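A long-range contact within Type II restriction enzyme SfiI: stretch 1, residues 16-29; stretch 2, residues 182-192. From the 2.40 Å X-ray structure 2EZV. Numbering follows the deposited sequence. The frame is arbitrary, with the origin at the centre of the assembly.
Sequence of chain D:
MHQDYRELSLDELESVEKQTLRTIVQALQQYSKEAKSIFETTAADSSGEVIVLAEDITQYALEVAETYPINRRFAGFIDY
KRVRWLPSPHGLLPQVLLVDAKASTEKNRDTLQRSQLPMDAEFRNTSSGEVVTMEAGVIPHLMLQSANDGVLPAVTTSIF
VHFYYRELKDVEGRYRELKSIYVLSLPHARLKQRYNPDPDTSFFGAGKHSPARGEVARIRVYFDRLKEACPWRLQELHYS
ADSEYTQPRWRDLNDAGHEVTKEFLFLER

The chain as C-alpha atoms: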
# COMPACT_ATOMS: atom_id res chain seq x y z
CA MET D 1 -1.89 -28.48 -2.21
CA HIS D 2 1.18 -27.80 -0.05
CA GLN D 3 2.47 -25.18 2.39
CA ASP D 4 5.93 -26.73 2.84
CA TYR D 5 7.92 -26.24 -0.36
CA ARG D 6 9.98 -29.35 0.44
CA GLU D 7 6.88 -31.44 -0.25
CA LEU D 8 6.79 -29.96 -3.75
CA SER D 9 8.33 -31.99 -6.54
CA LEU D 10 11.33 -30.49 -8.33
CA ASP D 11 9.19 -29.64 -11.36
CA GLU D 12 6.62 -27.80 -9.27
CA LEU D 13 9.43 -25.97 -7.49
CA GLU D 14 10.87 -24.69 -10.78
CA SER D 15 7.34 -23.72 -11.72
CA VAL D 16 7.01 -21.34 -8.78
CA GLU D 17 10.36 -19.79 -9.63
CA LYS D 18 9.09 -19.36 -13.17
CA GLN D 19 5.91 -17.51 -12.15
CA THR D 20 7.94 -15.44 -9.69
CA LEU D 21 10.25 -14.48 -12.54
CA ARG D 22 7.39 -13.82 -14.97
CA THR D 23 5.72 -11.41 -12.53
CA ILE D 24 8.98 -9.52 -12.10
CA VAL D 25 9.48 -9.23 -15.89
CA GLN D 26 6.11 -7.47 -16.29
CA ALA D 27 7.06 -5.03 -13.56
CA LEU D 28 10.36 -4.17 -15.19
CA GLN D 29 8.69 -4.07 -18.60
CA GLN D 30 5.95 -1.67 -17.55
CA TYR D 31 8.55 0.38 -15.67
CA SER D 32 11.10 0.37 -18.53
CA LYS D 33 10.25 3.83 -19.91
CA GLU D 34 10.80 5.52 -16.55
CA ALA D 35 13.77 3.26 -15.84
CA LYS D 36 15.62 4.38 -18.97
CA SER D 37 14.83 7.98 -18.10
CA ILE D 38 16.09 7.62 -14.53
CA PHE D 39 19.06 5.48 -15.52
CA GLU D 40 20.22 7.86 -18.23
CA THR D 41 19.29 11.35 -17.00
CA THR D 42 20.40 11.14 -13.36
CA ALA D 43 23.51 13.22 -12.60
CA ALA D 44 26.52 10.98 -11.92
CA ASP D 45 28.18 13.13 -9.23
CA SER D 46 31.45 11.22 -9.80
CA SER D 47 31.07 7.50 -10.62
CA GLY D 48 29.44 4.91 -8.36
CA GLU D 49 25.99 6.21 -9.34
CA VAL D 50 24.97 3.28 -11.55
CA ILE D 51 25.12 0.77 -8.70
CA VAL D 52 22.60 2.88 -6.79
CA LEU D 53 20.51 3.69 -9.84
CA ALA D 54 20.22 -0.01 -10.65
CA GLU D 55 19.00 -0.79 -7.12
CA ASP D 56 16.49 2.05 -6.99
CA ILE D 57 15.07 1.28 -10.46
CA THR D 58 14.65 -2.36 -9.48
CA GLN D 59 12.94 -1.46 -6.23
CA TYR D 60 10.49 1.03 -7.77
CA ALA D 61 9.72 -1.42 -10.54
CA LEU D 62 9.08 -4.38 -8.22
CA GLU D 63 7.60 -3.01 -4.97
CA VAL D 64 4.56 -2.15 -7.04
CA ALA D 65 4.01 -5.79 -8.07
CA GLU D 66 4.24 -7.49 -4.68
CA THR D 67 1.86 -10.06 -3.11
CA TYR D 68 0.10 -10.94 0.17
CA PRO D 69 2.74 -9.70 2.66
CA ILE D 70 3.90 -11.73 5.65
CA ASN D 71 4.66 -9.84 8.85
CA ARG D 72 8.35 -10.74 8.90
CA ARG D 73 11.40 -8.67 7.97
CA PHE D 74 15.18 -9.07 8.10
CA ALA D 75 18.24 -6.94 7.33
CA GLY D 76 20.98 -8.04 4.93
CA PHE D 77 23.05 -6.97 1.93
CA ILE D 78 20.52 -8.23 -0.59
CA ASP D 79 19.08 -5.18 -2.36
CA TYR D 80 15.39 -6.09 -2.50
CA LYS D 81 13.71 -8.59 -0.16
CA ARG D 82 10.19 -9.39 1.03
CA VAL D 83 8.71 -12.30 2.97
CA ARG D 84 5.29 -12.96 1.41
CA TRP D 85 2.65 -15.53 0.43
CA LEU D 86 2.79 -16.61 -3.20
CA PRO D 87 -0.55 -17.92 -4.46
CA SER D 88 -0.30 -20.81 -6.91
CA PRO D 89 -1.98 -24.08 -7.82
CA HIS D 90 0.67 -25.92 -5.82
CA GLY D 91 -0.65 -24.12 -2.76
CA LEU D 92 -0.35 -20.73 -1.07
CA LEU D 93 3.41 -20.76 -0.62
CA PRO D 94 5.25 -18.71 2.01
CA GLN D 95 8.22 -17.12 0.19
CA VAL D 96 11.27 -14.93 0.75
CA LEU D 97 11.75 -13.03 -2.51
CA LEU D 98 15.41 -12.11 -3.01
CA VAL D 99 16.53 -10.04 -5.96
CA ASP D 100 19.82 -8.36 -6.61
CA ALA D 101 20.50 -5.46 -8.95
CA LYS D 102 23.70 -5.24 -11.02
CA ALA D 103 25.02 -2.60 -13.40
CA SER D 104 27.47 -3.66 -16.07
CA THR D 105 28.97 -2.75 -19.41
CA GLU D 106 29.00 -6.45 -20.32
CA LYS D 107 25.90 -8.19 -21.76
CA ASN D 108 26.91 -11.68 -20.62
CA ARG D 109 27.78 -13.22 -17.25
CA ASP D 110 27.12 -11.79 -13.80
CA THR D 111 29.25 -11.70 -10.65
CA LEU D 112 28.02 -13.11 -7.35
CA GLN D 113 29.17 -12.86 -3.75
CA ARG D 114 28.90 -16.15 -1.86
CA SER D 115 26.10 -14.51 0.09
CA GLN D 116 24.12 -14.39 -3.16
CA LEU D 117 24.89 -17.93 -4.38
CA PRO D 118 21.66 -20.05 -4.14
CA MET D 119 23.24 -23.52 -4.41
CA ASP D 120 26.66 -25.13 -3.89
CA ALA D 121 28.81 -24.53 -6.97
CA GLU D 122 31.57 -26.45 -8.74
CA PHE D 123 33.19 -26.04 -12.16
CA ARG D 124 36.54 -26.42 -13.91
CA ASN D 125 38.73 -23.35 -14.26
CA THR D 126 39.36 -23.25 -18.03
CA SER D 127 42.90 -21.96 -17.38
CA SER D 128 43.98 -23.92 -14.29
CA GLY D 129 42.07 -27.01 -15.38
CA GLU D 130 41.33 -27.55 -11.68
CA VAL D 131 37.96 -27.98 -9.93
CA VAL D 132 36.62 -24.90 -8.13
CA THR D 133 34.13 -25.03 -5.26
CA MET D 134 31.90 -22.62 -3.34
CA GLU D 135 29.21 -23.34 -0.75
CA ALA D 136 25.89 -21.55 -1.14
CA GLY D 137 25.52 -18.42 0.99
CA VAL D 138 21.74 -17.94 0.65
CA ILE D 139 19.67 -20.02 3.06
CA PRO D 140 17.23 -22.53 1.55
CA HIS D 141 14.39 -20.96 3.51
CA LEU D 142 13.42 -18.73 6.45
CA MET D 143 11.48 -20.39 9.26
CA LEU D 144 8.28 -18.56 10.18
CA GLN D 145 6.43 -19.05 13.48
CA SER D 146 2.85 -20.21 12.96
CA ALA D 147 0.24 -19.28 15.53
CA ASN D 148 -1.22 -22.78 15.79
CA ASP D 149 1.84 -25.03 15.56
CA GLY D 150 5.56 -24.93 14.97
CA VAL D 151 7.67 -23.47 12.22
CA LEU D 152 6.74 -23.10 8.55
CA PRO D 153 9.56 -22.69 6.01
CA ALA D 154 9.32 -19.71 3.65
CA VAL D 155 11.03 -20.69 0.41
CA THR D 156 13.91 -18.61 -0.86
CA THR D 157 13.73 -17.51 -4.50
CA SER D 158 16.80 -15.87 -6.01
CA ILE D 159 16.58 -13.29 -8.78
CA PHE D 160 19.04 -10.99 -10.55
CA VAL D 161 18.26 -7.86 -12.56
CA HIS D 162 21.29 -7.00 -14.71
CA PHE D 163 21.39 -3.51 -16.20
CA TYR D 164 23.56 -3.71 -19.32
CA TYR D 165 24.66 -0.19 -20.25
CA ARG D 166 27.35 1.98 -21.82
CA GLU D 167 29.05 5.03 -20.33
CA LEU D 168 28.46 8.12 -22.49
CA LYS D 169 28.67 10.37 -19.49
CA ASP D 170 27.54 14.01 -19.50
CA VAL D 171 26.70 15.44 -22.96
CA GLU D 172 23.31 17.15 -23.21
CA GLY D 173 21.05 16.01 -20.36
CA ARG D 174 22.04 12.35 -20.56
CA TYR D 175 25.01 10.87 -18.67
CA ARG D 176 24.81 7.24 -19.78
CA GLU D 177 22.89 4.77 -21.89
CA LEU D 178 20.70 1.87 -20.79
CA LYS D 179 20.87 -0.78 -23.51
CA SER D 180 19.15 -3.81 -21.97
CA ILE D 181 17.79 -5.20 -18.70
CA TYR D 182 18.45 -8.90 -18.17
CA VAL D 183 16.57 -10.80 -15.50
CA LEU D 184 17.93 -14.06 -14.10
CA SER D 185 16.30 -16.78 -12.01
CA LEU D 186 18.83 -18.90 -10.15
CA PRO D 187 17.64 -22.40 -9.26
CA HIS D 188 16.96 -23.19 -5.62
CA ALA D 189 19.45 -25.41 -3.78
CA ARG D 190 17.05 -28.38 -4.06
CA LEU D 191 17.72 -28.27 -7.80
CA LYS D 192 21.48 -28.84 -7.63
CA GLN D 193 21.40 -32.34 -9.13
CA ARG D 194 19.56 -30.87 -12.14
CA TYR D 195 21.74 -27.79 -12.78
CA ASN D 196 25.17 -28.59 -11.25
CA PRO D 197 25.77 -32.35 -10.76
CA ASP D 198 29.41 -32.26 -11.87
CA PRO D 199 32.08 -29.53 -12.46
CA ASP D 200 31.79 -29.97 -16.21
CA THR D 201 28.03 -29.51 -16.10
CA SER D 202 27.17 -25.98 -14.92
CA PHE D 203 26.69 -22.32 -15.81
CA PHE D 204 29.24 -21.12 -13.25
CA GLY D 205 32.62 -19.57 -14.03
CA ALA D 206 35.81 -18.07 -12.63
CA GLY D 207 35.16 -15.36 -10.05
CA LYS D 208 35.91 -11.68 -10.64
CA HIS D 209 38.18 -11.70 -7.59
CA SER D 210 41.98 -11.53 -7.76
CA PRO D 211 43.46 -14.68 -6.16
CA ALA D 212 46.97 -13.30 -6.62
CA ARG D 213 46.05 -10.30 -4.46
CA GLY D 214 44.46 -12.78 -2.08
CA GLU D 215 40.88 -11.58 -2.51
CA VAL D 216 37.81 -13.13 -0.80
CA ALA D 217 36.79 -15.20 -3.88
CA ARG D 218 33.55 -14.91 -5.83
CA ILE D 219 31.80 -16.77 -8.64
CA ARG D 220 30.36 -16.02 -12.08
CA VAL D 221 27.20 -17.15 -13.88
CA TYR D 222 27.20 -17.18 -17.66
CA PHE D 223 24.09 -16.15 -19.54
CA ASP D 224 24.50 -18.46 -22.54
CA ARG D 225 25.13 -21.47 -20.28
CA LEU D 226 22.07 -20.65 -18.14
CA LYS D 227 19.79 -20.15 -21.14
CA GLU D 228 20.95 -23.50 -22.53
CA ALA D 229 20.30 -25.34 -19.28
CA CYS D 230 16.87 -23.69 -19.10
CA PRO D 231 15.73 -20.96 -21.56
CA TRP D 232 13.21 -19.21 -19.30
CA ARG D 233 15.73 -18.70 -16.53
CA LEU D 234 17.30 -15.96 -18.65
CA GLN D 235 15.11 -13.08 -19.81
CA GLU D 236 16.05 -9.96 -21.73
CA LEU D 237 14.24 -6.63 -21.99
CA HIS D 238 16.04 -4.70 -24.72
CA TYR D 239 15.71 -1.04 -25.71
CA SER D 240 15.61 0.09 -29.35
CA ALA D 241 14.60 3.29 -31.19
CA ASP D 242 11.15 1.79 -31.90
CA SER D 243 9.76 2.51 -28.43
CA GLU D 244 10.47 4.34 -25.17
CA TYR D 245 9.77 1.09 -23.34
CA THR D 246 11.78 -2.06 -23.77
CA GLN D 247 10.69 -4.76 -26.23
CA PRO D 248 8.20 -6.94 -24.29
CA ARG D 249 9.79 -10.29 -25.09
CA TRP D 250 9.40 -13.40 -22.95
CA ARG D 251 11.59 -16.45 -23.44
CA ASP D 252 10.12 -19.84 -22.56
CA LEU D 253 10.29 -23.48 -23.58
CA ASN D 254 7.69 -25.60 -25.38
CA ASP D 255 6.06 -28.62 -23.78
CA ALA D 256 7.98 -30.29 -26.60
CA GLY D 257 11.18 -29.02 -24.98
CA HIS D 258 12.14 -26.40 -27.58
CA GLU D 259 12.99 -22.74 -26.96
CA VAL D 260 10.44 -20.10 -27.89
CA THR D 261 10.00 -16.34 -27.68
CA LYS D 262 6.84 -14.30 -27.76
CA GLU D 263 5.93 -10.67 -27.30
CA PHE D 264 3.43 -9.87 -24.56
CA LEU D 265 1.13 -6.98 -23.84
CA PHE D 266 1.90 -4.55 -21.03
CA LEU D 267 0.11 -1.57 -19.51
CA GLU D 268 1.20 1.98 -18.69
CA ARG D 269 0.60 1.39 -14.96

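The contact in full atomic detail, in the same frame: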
# COMPACT_ATOMS: atom_id res chain seq x y z
N VAL D 16 7.26 -22.52 -9.59
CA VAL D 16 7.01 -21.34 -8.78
C VAL D 16 8.10 -20.30 -9.01
O VAL D 16 7.86 -19.10 -8.85
CB VAL D 16 6.95 -21.64 -7.26
CG1 VAL D 16 6.59 -23.09 -7.02
CG2 VAL D 16 8.23 -21.26 -6.59
N GLU D 17 9.30 -20.75 -9.38
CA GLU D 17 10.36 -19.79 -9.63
C GLU D 17 10.02 -19.11 -10.95
O GLU D 17 10.20 -17.90 -11.11
CB GLU D 17 11.73 -20.48 -9.70
CG GLU D 17 12.33 -20.77 -8.33
CD GLU D 17 13.67 -21.50 -8.38
OE1 GLU D 17 14.30 -21.65 -7.31
OE2 GLU D 17 14.10 -21.94 -9.47
N LYS D 18 9.47 -19.89 -11.87
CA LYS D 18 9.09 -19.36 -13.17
C LYS D 18 8.01 -18.28 -13.06
O LYS D 18 8.12 -17.24 -13.69
CB LYS D 18 8.61 -20.48 -14.08
CG LYS D 18 8.51 -20.10 -15.54
CD LYS D 18 7.98 -21.27 -16.34
CE LYS D 18 8.02 -21.01 -17.83
NZ LYS D 18 7.43 -22.16 -18.59
N GLN D 19 6.96 -18.52 -12.27
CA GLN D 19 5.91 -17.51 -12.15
C GLN D 19 6.40 -16.32 -11.35
O GLN D 19 5.93 -15.20 -11.52
CB GLN D 19 4.61 -18.10 -11.57
CG GLN D 19 4.59 -18.40 -10.08
CD GLN D 19 3.22 -18.88 -9.61
OE1 GLN D 19 2.72 -19.90 -10.07
NE2 GLN D 19 2.60 -18.14 -8.69
N THR D 20 7.37 -16.54 -10.47
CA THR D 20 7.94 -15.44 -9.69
C THR D 20 8.69 -14.56 -10.69
O THR D 20 8.51 -13.34 -10.72
CB THR D 20 8.94 -15.96 -8.64
OG1 THR D 20 8.24 -16.69 -7.64
CG2 THR D 20 9.70 -14.80 -7.99
N LEU D 21 9.48 -15.19 -11.54
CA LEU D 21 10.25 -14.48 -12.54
C LEU D 21 9.34 -13.73 -13.52
O LEU D 21 9.55 -12.54 -13.79
CB LEU D 21 11.15 -15.46 -13.29
CG LEU D 21 12.29 -14.94 -14.18
CD1 LEU D 21 11.92 -15.14 -15.62
CD2 LEU D 21 12.59 -13.49 -13.89
N ARG D 22 8.32 -14.42 -14.03
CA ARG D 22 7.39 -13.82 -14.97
C ARG D 22 6.77 -12.53 -14.44
O ARG D 22 6.70 -11.53 -15.15
CB ARG D 22 6.27 -14.81 -15.33
CG ARG D 22 5.33 -14.28 -16.40
CD ARG D 22 6.11 -13.99 -17.69
NE ARG D 22 5.29 -13.36 -18.73
CZ ARG D 22 4.88 -12.10 -18.69
NH1 ARG D 22 5.22 -11.32 -17.67
NH2 ARG D 22 4.15 -11.60 -19.69
N THR D 23 6.32 -12.57 -13.19
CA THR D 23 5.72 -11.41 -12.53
C THR D 23 6.70 -10.24 -12.53
O THR D 23 6.34 -9.10 -12.86
CB THR D 23 5.34 -11.75 -11.08
OG1 THR D 23 4.47 -12.88 -11.06
CG2 THR D 23 4.64 -10.58 -10.41
N ILE D 24 7.94 -10.53 -12.15
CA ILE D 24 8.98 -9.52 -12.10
C ILE D 24 9.30 -8.91 -13.47
O ILE D 24 9.61 -7.73 -13.56
CB ILE D 24 10.26 -10.11 -11.46
CG1 ILE D 24 9.98 -10.37 -9.97
CG2 ILE D 24 11.44 -9.15 -11.62
CD1 ILE D 24 11.09 -11.04 -9.22
N VAL D 25 9.21 -9.72 -14.54
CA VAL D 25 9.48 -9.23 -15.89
C VAL D 25 8.44 -8.21 -16.34
O VAL D 25 8.77 -7.27 -17.07
CB VAL D 25 9.53 -10.37 -16.93
CG1 VAL D 25 9.65 -9.79 -18.36
CG2 VAL D 25 10.73 -11.25 -16.66
N GLN D 26 7.18 -8.41 -15.94
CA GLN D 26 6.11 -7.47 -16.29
C GLN D 26 6.37 -6.14 -15.61
O GLN D 26 6.19 -5.08 -16.19
CB GLN D 26 4.74 -7.95 -15.80
CG GLN D 26 4.04 -8.91 -16.72
CD GLN D 26 3.58 -8.29 -18.02
OE1 GLN D 26 3.59 -8.96 -19.04
NE2 GLN D 26 3.16 -7.04 -17.99
N ALA D 27 6.78 -6.22 -14.35
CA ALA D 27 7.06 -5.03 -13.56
C ALA D 27 8.15 -4.22 -14.24
O ALA D 27 7.97 -3.03 -14.51
CB ALA D 27 7.49 -5.42 -12.15
N LEU D 28 9.26 -4.86 -14.54
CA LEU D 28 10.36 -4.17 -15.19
C LEU D 28 9.92 -3.66 -16.56
O LEU D 28 10.23 -2.53 -16.94
CB LEU D 28 11.56 -5.12 -15.32
CG LEU D 28 12.17 -5.44 -13.95
CD1 LEU D 28 13.04 -6.69 -14.03
CD2 LEU D 28 12.97 -4.23 -13.45
N GLN D 29 9.16 -4.48 -17.29
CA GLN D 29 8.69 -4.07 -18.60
C GLN D 29 7.87 -2.79 -18.53
O GLN D 29 8.18 -1.80 -19.20
CB GLN D 29 7.83 -5.16 -19.24
CG GLN D 29 7.14 -4.70 -20.52
CD GLN D 29 8.13 -4.30 -21.62
OE1 GLN D 29 7.83 -3.46 -22.46
NE2 GLN D 29 9.31 -4.92 -21.61
N TYR D 182 18.56 -7.45 -18.20
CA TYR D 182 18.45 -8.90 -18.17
C TYR D 182 17.94 -9.31 -16.80
O TYR D 182 18.31 -8.71 -15.79
CB TYR D 182 19.80 -9.57 -18.42
CG TYR D 182 20.37 -9.38 -19.80
CD1 TYR D 182 20.97 -8.18 -20.18
CD2 TYR D 182 20.35 -10.42 -20.74
CE1 TYR D 182 21.54 -8.01 -21.44
CE2 TYR D 182 20.91 -10.27 -22.01
CZ TYR D 182 21.50 -9.06 -22.35
OH TYR D 182 22.07 -8.89 -23.60
N VAL D 183 17.09 -10.32 -16.77
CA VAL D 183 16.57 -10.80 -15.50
C VAL D 183 16.90 -12.28 -15.40
O VAL D 183 16.59 -13.05 -16.31
CB VAL D 183 15.05 -10.60 -15.40
CG1 VAL D 183 14.62 -10.68 -13.95
CG2 VAL D 183 14.65 -9.24 -16.01
N LEU D 184 17.55 -12.67 -14.30
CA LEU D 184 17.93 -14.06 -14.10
C LEU D 184 17.28 -14.72 -12.89
O LEU D 184 17.13 -14.10 -11.83
CB LEU D 184 19.45 -14.19 -13.97
CG LEU D 184 20.37 -13.84 -15.14
CD1 LEU D 184 20.32 -12.36 -15.47
CD2 LEU D 184 21.77 -14.23 -14.76
N SER D 185 16.91 -15.98 -13.06
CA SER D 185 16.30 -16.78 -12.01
C SER D 185 17.27 -17.91 -11.71
O SER D 185 17.49 -18.80 -12.54
CB SER D 185 14.95 -17.35 -12.49
OG SER D 185 14.36 -18.21 -11.52
N LEU D 186 17.88 -17.86 -10.53
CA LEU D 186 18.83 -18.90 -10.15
C LEU D 186 18.12 -20.00 -9.40
O LEU D 186 17.44 -19.76 -8.40
CB LEU D 186 19.95 -18.32 -9.30
CG LEU D 186 20.76 -17.22 -10.01
CD1 LEU D 186 21.96 -16.85 -9.15
CD2 LEU D 186 21.21 -17.70 -11.38
N PRO D 187 18.28 -21.24 -9.88
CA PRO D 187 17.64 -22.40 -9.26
C PRO D 187 17.93 -22.61 -7.78
O PRO D 187 19.06 -22.47 -7.31
CB PRO D 187 18.11 -23.56 -10.14
CG PRO D 187 19.42 -23.07 -10.69
CD PRO D 187 19.13 -21.64 -11.01
N HIS D 188 16.87 -22.94 -7.05
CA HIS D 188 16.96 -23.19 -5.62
C HIS D 188 17.93 -24.36 -5.36
O HIS D 188 18.13 -25.23 -6.22
CB HIS D 188 15.57 -23.52 -5.08
CG HIS D 188 15.51 -23.71 -3.60
ND1 HIS D 188 15.93 -24.87 -2.98
CD2 HIS D 188 15.08 -22.89 -2.61
CE1 HIS D 188 15.75 -24.75 -1.67
NE2 HIS D 188 15.23 -23.56 -1.43
N ALA D 189 18.52 -24.36 -4.17
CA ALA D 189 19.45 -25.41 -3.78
C ALA D 189 18.93 -26.81 -4.10
O ALA D 189 19.67 -27.65 -4.62
CB ALA D 189 19.75 -25.29 -2.28
N ARG D 190 17.66 -27.07 -3.80
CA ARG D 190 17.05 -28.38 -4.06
C ARG D 190 17.22 -28.87 -5.49
O ARG D 190 17.04 -30.06 -5.76
CB ARG D 190 15.55 -28.35 -3.76
CG ARG D 190 15.16 -28.52 -2.31
CD ARG D 190 13.64 -28.71 -2.24
NE ARG D 190 13.25 -29.94 -2.91
CZ ARG D 190 12.00 -30.24 -3.26
NH1 ARG D 190 11.01 -29.40 -3.02
NH2 ARG D 190 11.75 -31.40 -3.86
N LEU D 191 17.56 -27.95 -6.39
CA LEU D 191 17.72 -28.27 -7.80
C LEU D 191 19.17 -28.48 -8.25
O LEU D 191 19.45 -28.51 -9.45
CB LEU D 191 17.09 -27.15 -8.64
CG LEU D 191 15.59 -26.93 -8.41
CD1 LEU D 191 15.15 -25.61 -9.02
CD2 LEU D 191 14.83 -28.10 -9.00
N LYS D 192 20.08 -28.64 -7.30
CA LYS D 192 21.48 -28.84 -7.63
C LYS D 192 21.74 -29.99 -8.60
O LYS D 192 22.40 -29.82 -9.61
CB LYS D 192 22.32 -29.03 -6.36
CG LYS D 192 23.79 -29.27 -6.66
CD LYS D 192 24.66 -29.09 -5.44
CE LYS D 192 26.11 -29.40 -5.79
NZ LYS D 192 26.56 -28.69 -7.03
O HOH W 1 16.02 -19.66 -5.79

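Helix 16-29 packs against the strand that runs through 182-185 in a nearly antiparallel sense, at 163°, with the axes 9.1 Å apart at closest approach. Glu17, Leu21, Ile24 and Leu28 point toward the strand, following the helical repeat. On the strand, Val183 and Ser185 point toward the helix, while Tyr182 and Leu184 point away, as strand alternation requires. All the contacting residues are buried, and about 370 Å² is covered between the stretches, both sides summed.

Val183 is the centre of the apolar contact. With chi1 t, its CG1 lies 3.5 Å from Leu21 CD2 and 4.2 Å from Ile24 CG2. Its CG2 lies 3.6 Å from Leu28 CD1. A branched valine thus meets several helix side chains at once. Leu28 is an ordinary m,t rotamer; Leu21 has chi1 t but chi2 at -108°, between wells. Ser185 is small, and the backbones come close here: Leu21 CA and Ser185 CA are 6.5 Å apart. Ser185 CB lies 4.0 Å from Leu21 CG.

Glu17 supplies the polar end. Its chi1 is m and chi2 t, so the chain extends toward Pro187 and His188. OE1 of Glu17 accepts a weak hydrogen bond from His188 N (2.9 Å, 127°). The water O (water 1) lies 3.0 Å from Glu17 OE1 and 3.0 Å from Leu186 O, bridging them. Leu191 CD1 packs 3.8 Å from Glu17 OE2. The His188 ring leads away, and His188 ND1 accepts from Arg190 N at 2.9 Å.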